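Local coordinates for protein multiheme cytochrome cf (Carboxydothermus ferrireducens DSM 11255, PDB 6QVM) that probably carries electrons through a chain of heme c groups to insoluble Fe(III) outside the cell, as an undecaheme cytochrome inserted in the S-layer, at residues D375-A379 with S380-E384; H414-S417 with L418-Q422. All coordinates share one frame; numbering follows the deposited sequence.

Interaction 1. Residues D375-A379 with S380-E384. With CA (calcium ion), chain S; HEC (heme c), chain J.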
# COMPACT_ATOMS: atom_id res chain seq x y z
N ASP A 375 4.00 -11.64 7.33
CA ASP A 375 2.94 -11.49 8.31
C ASP A 375 1.56 -11.65 7.69
O ASP A 375 0.56 -11.48 8.38
CB ASP A 375 3.03 -10.11 9.00
CG ASP A 375 4.36 -9.90 9.69
OD1 ASP A 375 4.58 -10.54 10.74
OD2 ASP A 375 5.18 -9.12 9.17
N GLY A 376 1.49 -11.99 6.40
CA GLY A 376 0.21 -12.10 5.73
C GLY A 376 -0.45 -10.79 5.39
O GLY A 376 -1.68 -10.69 5.41
N ILE A 377 0.35 -9.76 5.08
CA ILE A 377 -0.23 -8.44 4.82
C ILE A 377 -1.03 -8.45 3.52
O ILE A 377 -1.92 -7.62 3.33
CB ILE A 377 0.87 -7.37 4.81
CG1 ILE A 377 0.25 -5.98 4.94
CG2 ILE A 377 1.71 -7.48 3.55
CD1 ILE A 377 1.26 -4.86 4.76
N ALA A 378 -0.72 -9.37 2.61
CA ALA A 378 -1.45 -9.45 1.35
C ALA A 378 -2.85 -10.01 1.52
O ALA A 378 -3.62 -10.00 0.55
CB ALA A 378 -0.66 -10.30 0.35
N ALA A 379 -3.20 -10.49 2.71
CA ALA A 379 -4.55 -10.97 2.96
C ALA A 379 -5.54 -9.82 2.89
O ALA A 379 -5.22 -8.68 3.25
CB ALA A 379 -4.63 -11.66 4.32
N SER A 380 -6.75 -10.13 2.43
CA SER A 380 -7.77 -9.10 2.25
C SER A 380 -8.13 -8.41 3.55
O SER A 380 -8.65 -7.29 3.52
CB SER A 380 -9.02 -9.71 1.64
OG SER A 380 -8.75 -10.22 0.34
N ALA A 381 -7.86 -9.04 4.70
CA ALA A 381 -8.20 -8.43 5.98
C ALA A 381 -7.43 -7.14 6.20
O ALA A 381 -7.88 -6.28 6.97
CB ALA A 381 -7.91 -9.42 7.11
N THR A 382 -6.27 -6.99 5.55
CA THR A 382 -5.53 -5.73 5.65
C THR A 382 -6.37 -4.56 5.15
O THR A 382 -6.31 -3.46 5.70
CB THR A 382 -4.23 -5.84 4.85
OG1 THR A 382 -3.41 -6.86 5.43
CG2 THR A 382 -3.47 -4.52 4.85
N CYS A 383 -7.20 -4.80 4.14
CA CYS A 383 -8.05 -3.77 3.56
C CYS A 383 -9.47 -3.77 4.11
O CYS A 383 -10.10 -2.71 4.17
CB CYS A 383 -8.11 -3.93 2.04
SG CYS A 383 -6.57 -4.47 1.28
N GLU A 384 -9.98 -4.93 4.52
CA GLU A 384 -11.38 -5.05 4.89
C GLU A 384 -11.73 -4.32 6.18
O GLU A 384 -12.91 -4.08 6.43
CB GLU A 384 -11.76 -6.53 5.02
CG GLU A 384 -12.03 -7.22 3.70
CD GLU A 384 -12.06 -8.73 3.82
OE1 GLU A 384 -11.29 -9.28 4.63
OE2 GLU A 384 -12.87 -9.37 3.12
CA CA S . -15.17 -9.94 3.40
FE HEC J . -8.64 1.91 0.76
CHA HEC J . -9.80 4.47 -1.16
CHB HEC J . -8.20 -0.01 -2.08
CHC HEC J . -6.95 -0.45 2.61
CHD HEC J . -9.58 3.53 3.66
NA HEC J . -8.92 2.17 -1.24
C1A HEC J . -9.47 3.30 -1.82
C2A HEC J . -9.63 3.05 -3.24
C3A HEC J . -9.20 1.81 -3.49
C4A HEC J . -8.75 1.24 -2.24
CMA HEC J . -9.19 1.12 -4.87
CAA HEC J . -10.22 4.05 -4.26
CBA HEC J . -9.08 4.83 -4.91
CGA HEC J . -9.66 5.68 -6.01
O1A HEC J . -10.77 6.25 -5.83
O2A HEC J . -8.99 5.81 -7.07
NB HEC J . -7.75 0.10 0.34
C1B HEC J . -7.63 -0.48 -0.91
C2B HEC J . -6.83 -1.67 -0.78
C3B HEC J . -6.49 -1.80 0.52
C4B HEC J . -7.06 -0.68 1.25
CMB HEC J . -6.50 -2.60 -1.97
CAB HEC J . -5.63 -2.93 1.15
CBB HEC J . -4.22 -3.03 0.53
NC HEC J . -8.38 1.57 2.76
C1C HEC J . -7.57 0.58 3.30
C2C HEC J . -7.49 0.79 4.74
C3C HEC J . -8.16 1.93 5.04
C4C HEC J . -8.76 2.41 3.80
CMC HEC J . -6.63 -0.06 5.71
CAC HEC J . -8.38 2.58 6.43
CBC HEC J . -7.07 2.96 7.17
ND HEC J . -9.55 3.71 1.19
C1D HEC J . -9.84 4.18 2.47
C2D HEC J . -10.48 5.46 2.35
C3D HEC J . -10.55 5.75 0.85
C4D HEC J . -9.94 4.61 0.20
CMD HEC J . -11.00 6.37 3.49
CAD HEC J . -11.11 7.00 0.16
CBD HEC J . -9.89 7.89 -0.11
CGD HEC J . -10.29 9.25 -0.64
O1D HEC J . -11.40 9.36 -1.21
O2D HEC J . -9.48 10.21 -0.49
O HOH W 1 -14.63 -9.08 5.69
O HOH W 2 -16.87 -8.23 3.97
O HOH W 3 -14.76 -11.97 5.03
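Thr382 lays its side chain over the backbone carbonyl of Ile377, five residues back along the chain. Its hydroxyl makes one of two hydrogen bonds: Thr382 OG1 donates to Ile377 O at 2.7 Å, from a position tilted 31° out of the carbonyl plane. The torsion explains the aim. With OG1 anti to the carbonyl carbon and beside the backbone N (chi1 -63°), the hydroxyl and the amide of Thr382 both face the residues before them, and the amide takes a second carbonyl, Thr382 N to Ala379 O at 3.0 Å. That second bond is moderately straight (156°), although the donor stands above the carbonyl plane. The methyl branch goes to hydrocarbon, Thr382 CG2 lying 4.0 Å from Ile377 CG1 where the two side chains cross at a slant. A type I turn from Gly376 to Ala379, closed by Ala379 N to Gly376 O at 3.1 Å, precedes the helix and carries the Ile377 carbonyl. Farther on, Ser380 O receives the amides of Cys383 and Glu384, starting the short, weakly bonded helix 381-384.

A heme and a calcium ion are bound from that helix. Cys383 SG is joined to heme c CAB, the former vinyl carbon, at 1.8 Å, the thioether expected of the first cysteine in a CXXCH motif. Glu384, extended beyond CG, reaches the calcium ion with OE2 at 2.4 Å; three waters and Gly395, Asn398 and Asp399 also bind the metal. The Ser380 hydroxyl turns to Tyr397.

In the fold, the segment follows helix 359-362. Ile377 and Thr382 pack on His355 and Cys354 of helix 352-355, Ala378 and Cys383 meet Val474 and Cys473 of helix 473-476, and the calcium ties helix 381-384 to the residues leading into strand 400-403.

Interaction 2. Residues H414-S417 with L418-Q422. With HEC (heme c), chain M.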
# COMPACT_ATOMS: atom_id res chain seq x y z
N HIS A 414 -14.14 -15.92 -5.78
CA HIS A 414 -12.76 -15.45 -5.75
C HIS A 414 -12.12 -15.61 -4.38
O HIS A 414 -10.89 -15.67 -4.28
CB HIS A 414 -12.68 -13.98 -6.19
CG HIS A 414 -13.01 -13.76 -7.63
ND1 HIS A 414 -14.18 -13.16 -8.04
CD2 HIS A 414 -12.32 -14.05 -8.76
CE1 HIS A 414 -14.20 -13.10 -9.37
NE2 HIS A 414 -13.09 -13.63 -9.83
N GLY A 415 -12.92 -15.69 -3.32
CA GLY A 415 -12.37 -15.82 -1.99
C GLY A 415 -11.84 -17.22 -1.71
O GLY A 415 -10.79 -17.38 -1.08
N ILE A 416 -12.57 -18.24 -2.15
CA ILE A 416 -12.21 -19.63 -1.92
C ILE A 416 -11.33 -20.18 -3.04
O ILE A 416 -11.18 -21.40 -3.15
CB ILE A 416 -13.45 -20.50 -1.72
CG1 ILE A 416 -14.23 -20.65 -3.02
CG2 ILE A 416 -14.36 -19.92 -0.64
CD1 ILE A 416 -15.63 -21.23 -2.86
N SER A 417 -10.75 -19.31 -3.88
CA SER A 417 -10.04 -19.78 -5.07
C SER A 417 -8.96 -20.79 -4.72
O SER A 417 -8.67 -21.67 -5.52
CB SER A 417 -9.41 -18.60 -5.81
OG SER A 417 -8.17 -18.21 -5.24
N LEU A 418 -8.33 -20.65 -3.56
CA LEU A 418 -7.19 -21.51 -3.23
C LEU A 418 -7.65 -22.85 -2.66
O LEU A 418 -7.15 -23.91 -3.07
CB LEU A 418 -6.27 -20.80 -2.24
CG LEU A 418 -5.29 -21.70 -1.50
CD1 LEU A 418 -3.95 -21.78 -2.21
CD2 LEU A 418 -5.13 -21.23 -0.06
N GLN A 419 -8.56 -22.83 -1.70
CA GLN A 419 -9.01 -24.08 -1.10
C GLN A 419 -9.79 -24.95 -2.08
O GLN A 419 -9.98 -26.14 -1.83
CB GLN A 419 -9.83 -23.81 0.16
CG GLN A 419 -11.29 -23.50 -0.07
CD GLN A 419 -11.93 -22.82 1.12
OE1 GLN A 419 -11.32 -21.97 1.76
NE2 GLN A 419 -13.17 -23.20 1.44
N THR A 420 -10.25 -24.37 -3.20
CA THR A 420 -10.75 -25.19 -4.30
C THR A 420 -9.65 -26.11 -4.82
O THR A 420 -9.90 -27.29 -5.08
CB THR A 420 -11.28 -24.28 -5.41
OG1 THR A 420 -12.51 -23.69 -5.01
CG2 THR A 420 -11.47 -25.07 -6.70
N ILE A 421 -8.43 -25.59 -4.95
CA ILE A 421 -7.32 -26.41 -5.41
C ILE A 421 -6.85 -27.35 -4.31
O ILE A 421 -6.40 -28.47 -4.58
CB ILE A 421 -6.17 -25.51 -5.91
CG1 ILE A 421 -6.71 -24.46 -6.88
CG2 ILE A 421 -5.09 -26.34 -6.58
CD1 ILE A 421 -7.24 -25.03 -8.17
N GLN A 422 -6.95 -26.93 -3.05
CA GLN A 422 -6.55 -27.79 -1.94
C GLN A 422 -7.48 -28.99 -1.80
O GLN A 422 -7.03 -30.09 -1.47
CB GLN A 422 -6.50 -26.99 -0.64
CG GLN A 422 -5.32 -26.03 -0.54
CD GLN A 422 -5.43 -25.09 0.64
OE1 GLN A 422 -6.52 -24.87 1.18
NE2 GLN A 422 -4.30 -24.52 1.06
FE HEC M . -12.82 -14.32 -11.70
CHA HEC M . -14.70 -16.78 -10.24
CHB HEC M . -15.67 -12.86 -12.94
CHC HEC M . -11.01 -11.54 -12.56
CHD HEC M . -9.95 -16.13 -11.27
NA HEC M . -14.80 -14.75 -11.65
C1A HEC M . -15.37 -15.80 -10.95
C2A HEC M . -16.81 -15.67 -11.08
C3A HEC M . -17.08 -14.60 -11.82
C4A HEC M . -15.82 -14.00 -12.20
CMA HEC M . -18.47 -14.09 -12.21
CAA HEC M . -17.85 -16.60 -10.44
CBA HEC M . -18.18 -15.90 -9.12
CGA HEC M . -19.23 -16.62 -8.33
O1A HEC M . -20.03 -17.38 -8.93
O2A HEC M . -19.26 -16.41 -7.08
NB HEC M . -13.25 -12.53 -12.61
C1B HEC M . -14.52 -12.09 -12.96
C2B HEC M . -14.43 -10.70 -13.34
C3B HEC M . -13.13 -10.33 -13.25
C4B HEC M . -12.37 -11.48 -12.78
CMB HEC M . -15.63 -9.85 -13.83
CAB HEC M . -12.52 -8.94 -13.56
CBB HEC M . -13.08 -7.85 -12.63
NC HEC M . -10.86 -13.94 -11.96
C1C HEC M . -10.31 -12.68 -12.20
C2C HEC M . -8.87 -12.77 -12.02
C3C HEC M . -8.58 -14.03 -11.59
C4C HEC M . -9.83 -14.79 -11.59
CMC HEC M . -7.92 -11.55 -12.10
CAC HEC M . -7.19 -14.66 -11.25
CBC HEC M . -6.40 -13.89 -10.18
ND HEC M . -12.39 -16.17 -10.86
C1D HEC M . -11.12 -16.73 -10.84
C2D HEC M . -11.20 -18.06 -10.27
C3D HEC M . -12.69 -18.27 -9.94
C4D HEC M . -13.35 -17.04 -10.35
CMD HEC M . -9.99 -19.00 -10.08
CAD HEC M . -13.41 -19.50 -9.33
CBD HEC M . -12.59 -20.21 -8.25
CGD HEC M . -13.49 -21.09 -7.41
O1D HEC M . -14.54 -21.57 -7.92
O2D HEC M . -13.15 -21.31 -6.22
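Ile416 crosses the side chain of Gln419 at its root and meets a heme propionate farther out. Its CB lies 4.0 Å from Gln419 CD, and its CG2 branch passes the amide end, with Ile416 CG2 to Gln419 NE2 at 4.1 Å. The other branch heads elsewhere: chi1 of 70° sets CG1 between the backbone N and the carbonyl carbon, where Ile416 CG1 comes 3.4 Å from heme c O2D and also lies beside the hydroxyl of Thr420. At the tip, Ile416 CD1 remains 4.2 Å from the same heme oxygen.

That oxygen has a polar partner as well, since Thr420 OG1 donates to heme c O2D at 2.7 Å. The backbone supports the arrangement: Thr420 N bonds Ile416 O at 3.1 Å, the C=O...N angle of 169° being close to linear, a first-turn helical bond that places the Thr420 side chain near Ile416. Cut back to an alanine, Ile416 would lose CG1, CG2 and CD1, which is likely to strip the propionate and the Thr420 hydroxyl of their hydrocarbon flank and give the Gln419 amide more room to turn.

Just upstream, His414 NE2 binds the heme iron at 2.0 Å, and His501, the histidine of a CXXCH motif, supplies the other axial ligand. This is the bis-histidine site typical of multiheme c-type cytochromes, here with a helix start holding one propionate.

Interaction 1 comes first along the chain and interaction 2 follows about thirty residues later; their centres are 16 Å apart and their nearest atoms about 7 Å, without touching. Strands 400-403 and 410-411, neighbours in a four-stranded antiparallel sheet, lie between them in sequence. Common surroundings link the two: Tyr397 bonds to Ser380 and touches His414, while the loop ahead of helix 473-476 gives Thr472 to residues 375-384 and Ile471 to residues 414-422. Each ends in a short helix and borders more than one heme, consistent with holding hemes in fixed positions for electron transfer.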